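PDB 1VLI: spore coat polysaccharide biosynthesis protein spsE from Bacillus subtilis, which probably acts as an N-acylneuraminate-9-phosphate synthase-like enzyme in the biosynthesis of spore coat polysaccharide. Local coordinates for residues A60-Y72 with V93-P105. Residues are numbered along the deposited sequence; the frame is centred on the assembly and turned at random.
Sequences AVKFQMFQADRMY and VQSMEMPAEWILP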
loop_
_atom_site.group_PDB
_atom_site.type_symbol
_atom_site.label_atom_id
_atom_site.label_comp_id
_atom_site.label_asym_id
_atom_site.label_seq_id
_atom_site.Cartn_x
_atom_site.Cartn_y
_atom_site.Cartn_z
ATOM N N ALA A 60 6.167 -7.560 -11.863
ATOM C CA ALA A 60 4.910 -7.762 -11.166
ATOM C C ALA A 60 3.894 -6.884 -11.845
ATOM O O ALA A 60 4.253 -5.854 -12.441
ATOM C CB ALA A 60 5.045 -7.351 -9.672
ATOM N N VAL A 61 2.629 -7.280 -11.743
ATOM C CA VAL A 61 1.541 -6.450 -12.222
ATOM C C VAL A 61 0.548 -6.413 -11.098
ATOM O O VAL A 61 0.236 -7.448 -10.491
ATOM C CB VAL A 61 0.899 -6.998 -13.529
ATOM C CG1 VAL A 61 0.275 -8.368 -13.275
ATOM C CG2 VAL A 61 -0.143 -5.998 -14.099
ATOM N N LYS A 62 0.078 -5.209 -10.785
ATOM C CA LYS A 62 -0.765 -5.017 -9.628
ATOM C C LYS A 62 -2.167 -4.500 -9.991
ATOM O O LYS A 62 -2.282 -3.468 -10.686
ATOM C CB LYS A 62 -0.069 -4.072 -8.660
ATOM C CG LYS A 62 -1.032 -3.543 -7.620
ATOM C CD LYS A 62 -0.489 -3.700 -6.263
ATOM C CE LYS A 62 0.272 -2.411 -5.864
ATOM N NZ LYS A 62 -0.644 -1.250 -5.746
ATOM N N PHE A 63 -3.204 -5.213 -9.506
ATOM C CA PHE A 63 -4.626 -4.867 -9.691
ATOM C C PHE A 63 -5.328 -4.582 -8.364
ATOM O O PHE A 63 -5.038 -5.222 -7.346
ATOM C CB PHE A 63 -5.380 -6.010 -10.394
ATOM C CG PHE A 63 -5.048 -6.137 -11.869
ATOM C CD1 PHE A 63 -5.751 -5.398 -12.824
ATOM C CD2 PHE A 63 -4.022 -6.968 -12.294
ATOM C CE1 PHE A 63 -5.434 -5.474 -14.163
ATOM C CE2 PHE A 63 -3.694 -7.056 -13.659
ATOM C CZ PHE A 63 -4.401 -6.301 -14.589
ATOM N N GLN A 64 -6.257 -3.627 -8.369
ATOM C CA GLN A 64 -7.154 -3.428 -7.226
ATOM C C GLN A 64 -8.219 -4.514 -7.179
ATOM O O GLN A 64 -8.940 -4.737 -8.162
ATOM C CB GLN A 64 -7.845 -2.083 -7.313
ATOM C CG GLN A 64 -8.280 -1.517 -5.969
ATOM C CD GLN A 64 -8.982 -0.169 -6.116
ATOM O OE1 GLN A 64 -10.168 -0.054 -5.833
ATOM N NE2 GLN A 64 -8.252 0.837 -6.570
HETATM N N MSE A 65 -8.317 -5.195 -6.044
HETATM C CA MSE A 65 -9.340 -6.215 -5.885
HETATM C C MSE A 65 -10.527 -5.771 -5.061
HETATM O O MSE A 65 -11.638 -6.226 -5.295
HETATM C CB MSE A 65 -8.753 -7.485 -5.308
HETATM C CG MSE A 65 -8.012 -8.287 -6.356
HETATM SE SE MSE A 65 -7.432 -10.020 -5.655
HETATM C CE MSE A 65 -9.133 -10.705 -5.087
ATOM N N PHE A 66 -10.306 -4.869 -4.114
ATOM C CA PHE A 66 -11.356 -4.507 -3.185
ATOM C C PHE A 66 -11.800 -3.050 -3.336
ATOM O O PHE A 66 -10.987 -2.175 -3.651
ATOM C CB PHE A 66 -10.922 -4.867 -1.767
ATOM C CG PHE A 66 -10.364 -6.256 -1.671
ATOM C CD1 PHE A 66 -11.211 -7.358 -1.543
ATOM C CD2 PHE A 66 -8.996 -6.479 -1.780
ATOM C CE1 PHE A 66 -10.693 -8.640 -1.495
ATOM C CE2 PHE A 66 -8.471 -7.770 -1.737
ATOM C CZ PHE A 66 -9.315 -8.845 -1.594
ATOM N N GLN A 67 -13.107 -2.819 -3.143
ATOM C CA GLN A 67 -13.717 -1.486 -3.265
ATOM C C GLN A 67 -13.397 -0.603 -2.076
ATOM O O GLN A 67 -13.225 -1.117 -0.969
ATOM C CB GLN A 67 -15.220 -1.610 -3.409
ATOM C CG GLN A 67 -15.650 -1.871 -4.830
ATOM C CD GLN A 67 -17.153 -2.002 -4.952
ATOM O OE1 GLN A 67 -17.895 -1.624 -4.032
ATOM N NE2 GLN A 67 -17.612 -2.544 -6.080
ATOM N N ALA A 68 -13.344 0.714 -2.305
ATOM C CA ALA A 68 -12.887 1.668 -1.284
ATOM C C ALA A 68 -13.876 1.888 -0.116
ATOM O O ALA A 68 -13.463 2.205 1.010
ATOM C CB ALA A 68 -12.491 3.004 -1.926
ATOM N N ASP A 69 -15.169 1.704 -0.394
ATOM C CA ASP A 69 -16.253 1.898 0.587
ATOM C C ASP A 69 -16.024 1.164 1.920
ATOM O O ASP A 69 -16.233 1.733 2.990
ATOM C CB ASP A 69 -17.599 1.460 -0.011
ATOM C CG ASP A 69 -17.798 1.946 -1.440
ATOM O OD1 ASP A 69 -17.011 1.557 -2.349
ATOM O OD2 ASP A 69 -18.744 2.706 -1.748
ATOM N N ARG A 70 -15.586 -0.094 1.829
ATOM C CA ARG A 70 -15.349 -0.976 2.983
ATOM C C ARG A 70 -14.302 -0.402 3.952
ATOM O O ARG A 70 -14.145 -0.884 5.080
ATOM C CB ARG A 70 -14.924 -2.384 2.506
ATOM C CG ARG A 70 -13.466 -2.454 1.970
ATOM C CD ARG A 70 -13.137 -3.729 1.218
ATOM N NE ARG A 70 -13.153 -4.886 2.111
ATOM C CZ ARG A 70 -13.507 -6.115 1.731
ATOM N NH1 ARG A 70 -13.876 -6.340 0.478
ATOM N NH2 ARG A 70 -13.500 -7.120 2.600
HETATM N N MSE A 71 -13.590 0.626 3.509
HETATM C CA MSE A 71 -12.562 1.241 4.328
HETATM C C MSE A 71 -13.084 2.344 5.285
HETATM O O MSE A 71 -12.428 2.662 6.277
HETATM C CB MSE A 71 -11.480 1.767 3.412
HETATM C CG MSE A 71 -11.036 0.725 2.398
HETATM SE SE MSE A 71 -9.241 1.125 1.758
HETATM C CE MSE A 71 -9.700 2.634 0.472
ATOM N N TYR A 72 -14.273 2.883 4.981
ATOM C CA TYR A 72 -14.869 4.052 5.662
ATOM C C TYR A 72 -16.086 3.683 6.548
ATOM O O TYR A 72 -16.398 4.388 7.534
ATOM C CB TYR A 72 -15.239 5.131 4.618
ATOM C CG TYR A 72 -14.061 5.542 3.747
ATOM C CD1 TYR A 72 -13.747 4.845 2.566
ATOM C CD2 TYR A 72 -13.239 6.600 4.124
ATOM C CE1 TYR A 72 -12.635 5.202 1.782
ATOM C CE2 TYR A 72 -12.128 6.966 3.356
ATOM C CZ TYR A 72 -11.830 6.268 2.191
ATOM O OH TYR A 72 -10.730 6.649 1.458
ATOM N N VAL A 93 -19.061 -10.745 -3.112
ATOM C CA VAL A 93 -18.637 -10.300 -4.438
ATOM C C VAL A 93 -19.043 -8.867 -4.779
ATOM O O VAL A 93 -18.404 -8.253 -5.626
ATOM C CB VAL A 93 -19.091 -11.241 -5.594
ATOM C CG1 VAL A 93 -18.547 -12.638 -5.400
ATOM C CG2 VAL A 93 -20.608 -11.246 -5.742
ATOM N N GLN A 94 -20.093 -8.346 -4.133
ATOM C CA GLN A 94 -20.558 -6.963 -4.354
ATOM C C GLN A 94 -19.530 -5.954 -3.827
ATOM O O GLN A 94 -19.527 -4.784 -4.213
ATOM C CB GLN A 94 -21.936 -6.707 -3.704
ATOM C CG GLN A 94 -23.177 -7.382 -4.370
ATOM C CD GLN A 94 -23.353 -7.073 -5.881
ATOM O OE1 GLN A 94 -23.787 -7.931 -6.652
ATOM N NE2 GLN A 94 -23.017 -5.856 -6.289
ATOM N N SER A 95 -18.643 -6.433 -2.971
ATOM C CA SER A 95 -17.636 -5.602 -2.340
ATOM C C SER A 95 -16.278 -5.607 -3.056
ATOM O O SER A 95 -15.324 -4.971 -2.621
ATOM C CB SER A 95 -17.452 -6.087 -0.920
ATOM O OG SER A 95 -16.526 -5.255 -0.260
HETATM N N MSE A 96 -16.194 -6.298 -4.176
HETATM C CA MSE A 96 -14.948 -6.435 -4.874
HETATM C C MSE A 96 -14.885 -5.583 -6.107
HETATM O O MSE A 96 -15.909 -5.261 -6.657
HETATM C CB MSE A 96 -14.775 -7.872 -5.231
HETATM C CG MSE A 96 -14.161 -8.609 -4.088
HETATM SE SE MSE A 96 -14.107 -10.442 -4.520
HETATM C CE MSE A 96 -12.861 -10.326 -6.223
ATOM N N GLU A 97 -13.684 -5.196 -6.535
ATOM C CA GLU A 97 -13.555 -4.326 -7.689
ATOM C C GLU A 97 -13.790 -5.028 -8.999
ATOM O O GLU A 97 -14.490 -4.486 -9.832
ATOM C CB GLU A 97 -12.215 -3.576 -7.737
ATOM C CG GLU A 97 -12.320 -2.132 -7.257
ATOM C CD GLU A 97 -13.061 -1.230 -8.231
ATOM O OE1 GLU A 97 -12.989 -1.492 -9.453
ATOM O OE2 GLU A 97 -13.714 -0.254 -7.774
HETATM N N MSE A 98 -13.184 -6.195 -9.210
HETATM C CA MSE A 98 -13.376 -6.932 -10.462
HETATM C C MSE A 98 -14.287 -8.125 -10.206
HETATM O O MSE A 98 -14.310 -8.632 -9.082
HETATM C CB MSE A 98 -12.049 -7.440 -10.993
HETATM C CG MSE A 98 -11.007 -6.376 -11.229
HETATM SE SE MSE A 98 -9.237 -7.182 -11.582
HETATM C CE MSE A 98 -8.805 -7.777 -9.686
ATOM N N PRO A 99 -15.031 -8.582 -11.219
ATOM C CA PRO A 99 -15.865 -9.792 -11.063
ATOM C C PRO A 99 -15.050 -11.014 -10.606
ATOM O O PRO A 99 -13.988 -11.292 -11.155
ATOM C CB PRO A 99 -16.424 -10.022 -12.470
ATOM C CG PRO A 99 -16.422 -8.663 -13.077
ATOM C CD PRO A 99 -15.150 -8.010 -12.576
ATOM N N ALA A 100 -15.555 -11.717 -9.596
ATOM C CA ALA A 100 -14.896 -12.890 -9.050
ATOM C C ALA A 100 -14.503 -13.937 -10.104
ATOM O O ALA A 100 -13.510 -14.660 -9.919
ATOM C CB ALA A 100 -15.762 -13.509 -7.975
ATOM N N GLU A 101 -15.245 -14.007 -11.210
ATOM C CA GLU A 101 -14.921 -14.990 -12.245
ATOM C C GLU A 101 -13.708 -14.621 -13.076
ATOM O O GLU A 101 -13.252 -15.434 -13.898
ATOM C CB GLU A 101 -16.119 -15.343 -13.141
ATOM C CG GLU A 101 -16.707 -14.213 -13.979
ATOM C CD GLU A 101 -17.824 -13.421 -13.286
ATOM O OE1 GLU A 101 -18.060 -13.566 -12.043
ATOM O OE2 GLU A 101 -18.471 -12.625 -14.015
ATOM N N TRP A 102 -13.190 -13.410 -12.868
ATOM C CA TRP A 102 -11.970 -12.962 -13.552
ATOM C C TRP A 102 -10.705 -13.552 -12.952
ATOM O O TRP A 102 -9.748 -13.791 -13.671
ATOM C CB TRP A 102 -11.827 -11.450 -13.473
ATOM C CG TRP A 102 -12.666 -10.644 -14.403
ATOM C CD1 TRP A 102 -13.800 -11.043 -15.073
ATOM C CD2 TRP A 102 -12.470 -9.266 -14.737
ATOM N NE1 TRP A 102 -14.302 -9.999 -15.813
ATOM C CE2 TRP A 102 -13.505 -8.894 -15.621
ATOM C CE3 TRP A 102 -11.531 -8.300 -14.367
ATOM C CZ2 TRP A 102 -13.611 -7.598 -16.146
ATOM C CZ3 TRP A 102 -11.639 -7.020 -14.891
ATOM C CH2 TRP A 102 -12.671 -6.681 -15.767
ATOM N N ILE A 103 -10.725 -13.802 -11.647
ATOM C CA ILE A 103 -9.524 -13.954 -10.828
ATOM C C ILE A 103 -8.621 -15.144 -11.184
ATOM O O ILE A 103 -7.419 -14.955 -11.409
ATOM C CB ILE A 103 -9.900 -13.921 -9.318
ATOM C CG1 ILE A 103 -10.658 -12.623 -8.974
ATOM C CG2 ILE A 103 -8.668 -14.082 -8.439
ATOM C CD1 ILE A 103 -9.859 -11.291 -9.179
ATOM N N LEU A 104 -9.167 -16.353 -11.242
ATOM C CA LEU A 104 -8.364 -17.523 -11.673
ATOM C C LEU A 104 -7.756 -17.337 -13.077
ATOM O O LEU A 104 -6.533 -17.494 -13.237
ATOM C CB LEU A 104 -9.133 -18.853 -11.527
ATOM C CG LEU A 104 -9.560 -19.146 -10.067
ATOM C CD1 LEU A 104 -10.125 -20.551 -9.882
ATOM C CD2 LEU A 104 -8.424 -18.904 -9.055
ATOM N N PRO A 105 -8.578 -16.972 -14.079
ATOM C CA PRO A 105 -8.054 -16.583 -15.404
ATOM C C PRO A 105 -6.951 -15.517 -15.357
ATOM O O PRO A 105 -5.917 -15.718 -15.992
ATOM C CB PRO A 105 -9.290 -16.050 -16.130
ATOM C CG PRO A 105 -10.416 -16.789 -15.500
ATOM C CD PRO A 105 -10.056 -16.934 -14.051
HETATM O O HOH W 1 -13.441 1.483 -4.960
HETATM O O HOH W 2 -16.848 -1.874 -0.355
#
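Glu97 N donates to Met65 O over 2.6 Å in an almost straight bond (172°), although the donor stands well above the carbonyl plane. A second backbone bond, from Gln67 N to Ser95 O, spans 3.1 Å. The two flank Phe66 and Met96 and make of them an isolated antiparallel beta bridge, a single pair of residues by which two loops are joined without forming a sheet.

Around the bridge the side-chain contacts are largely apolar. The selenomethionines Met65 and Met96 run side by side in the same direction, each extended as far as its selenium and then bent by a last torsion near 60° (56° in Met65, 61° in Met96), which brings Met65 CE to 3.9 Å from Met96 CE; the Ile103 side chain crosses that of Met65 obliquely, its CD1 nearest Met65 CE. Met96 CG meets Phe66 CD1 at 4.1 Å, these two side chains also lying alongside each other. Selenomethionine Met98 comes from another direction: its CE packs on Met65 CG at 3.5 Å, while its SE makes an oblique Met-aromatic contact with Phe63, 4.9 Å from the ring centroid.

The setting is a TIM barrel of the NeuB family. Strand 60-63 belongs to its parallel sheet, between strands 30-36 and 116-118, and the loop that follows it is here tied to the chain leading into helix 103-112. The side chain of Gln64 lies about 9 Å from the zinc ion held by His226 and His248.

Toward the partly exposed margin the links become looser. One water accepts from Ala68 N and donates weakly to Glu97 OE2, bridging the segments. Beyond the bridge, Arg70 NH1 approaches Ser95 OG to 3.0 Å at a poor angle for hydrogen bonding, whereas Arg70 NE forms a salt bridge with Asp123.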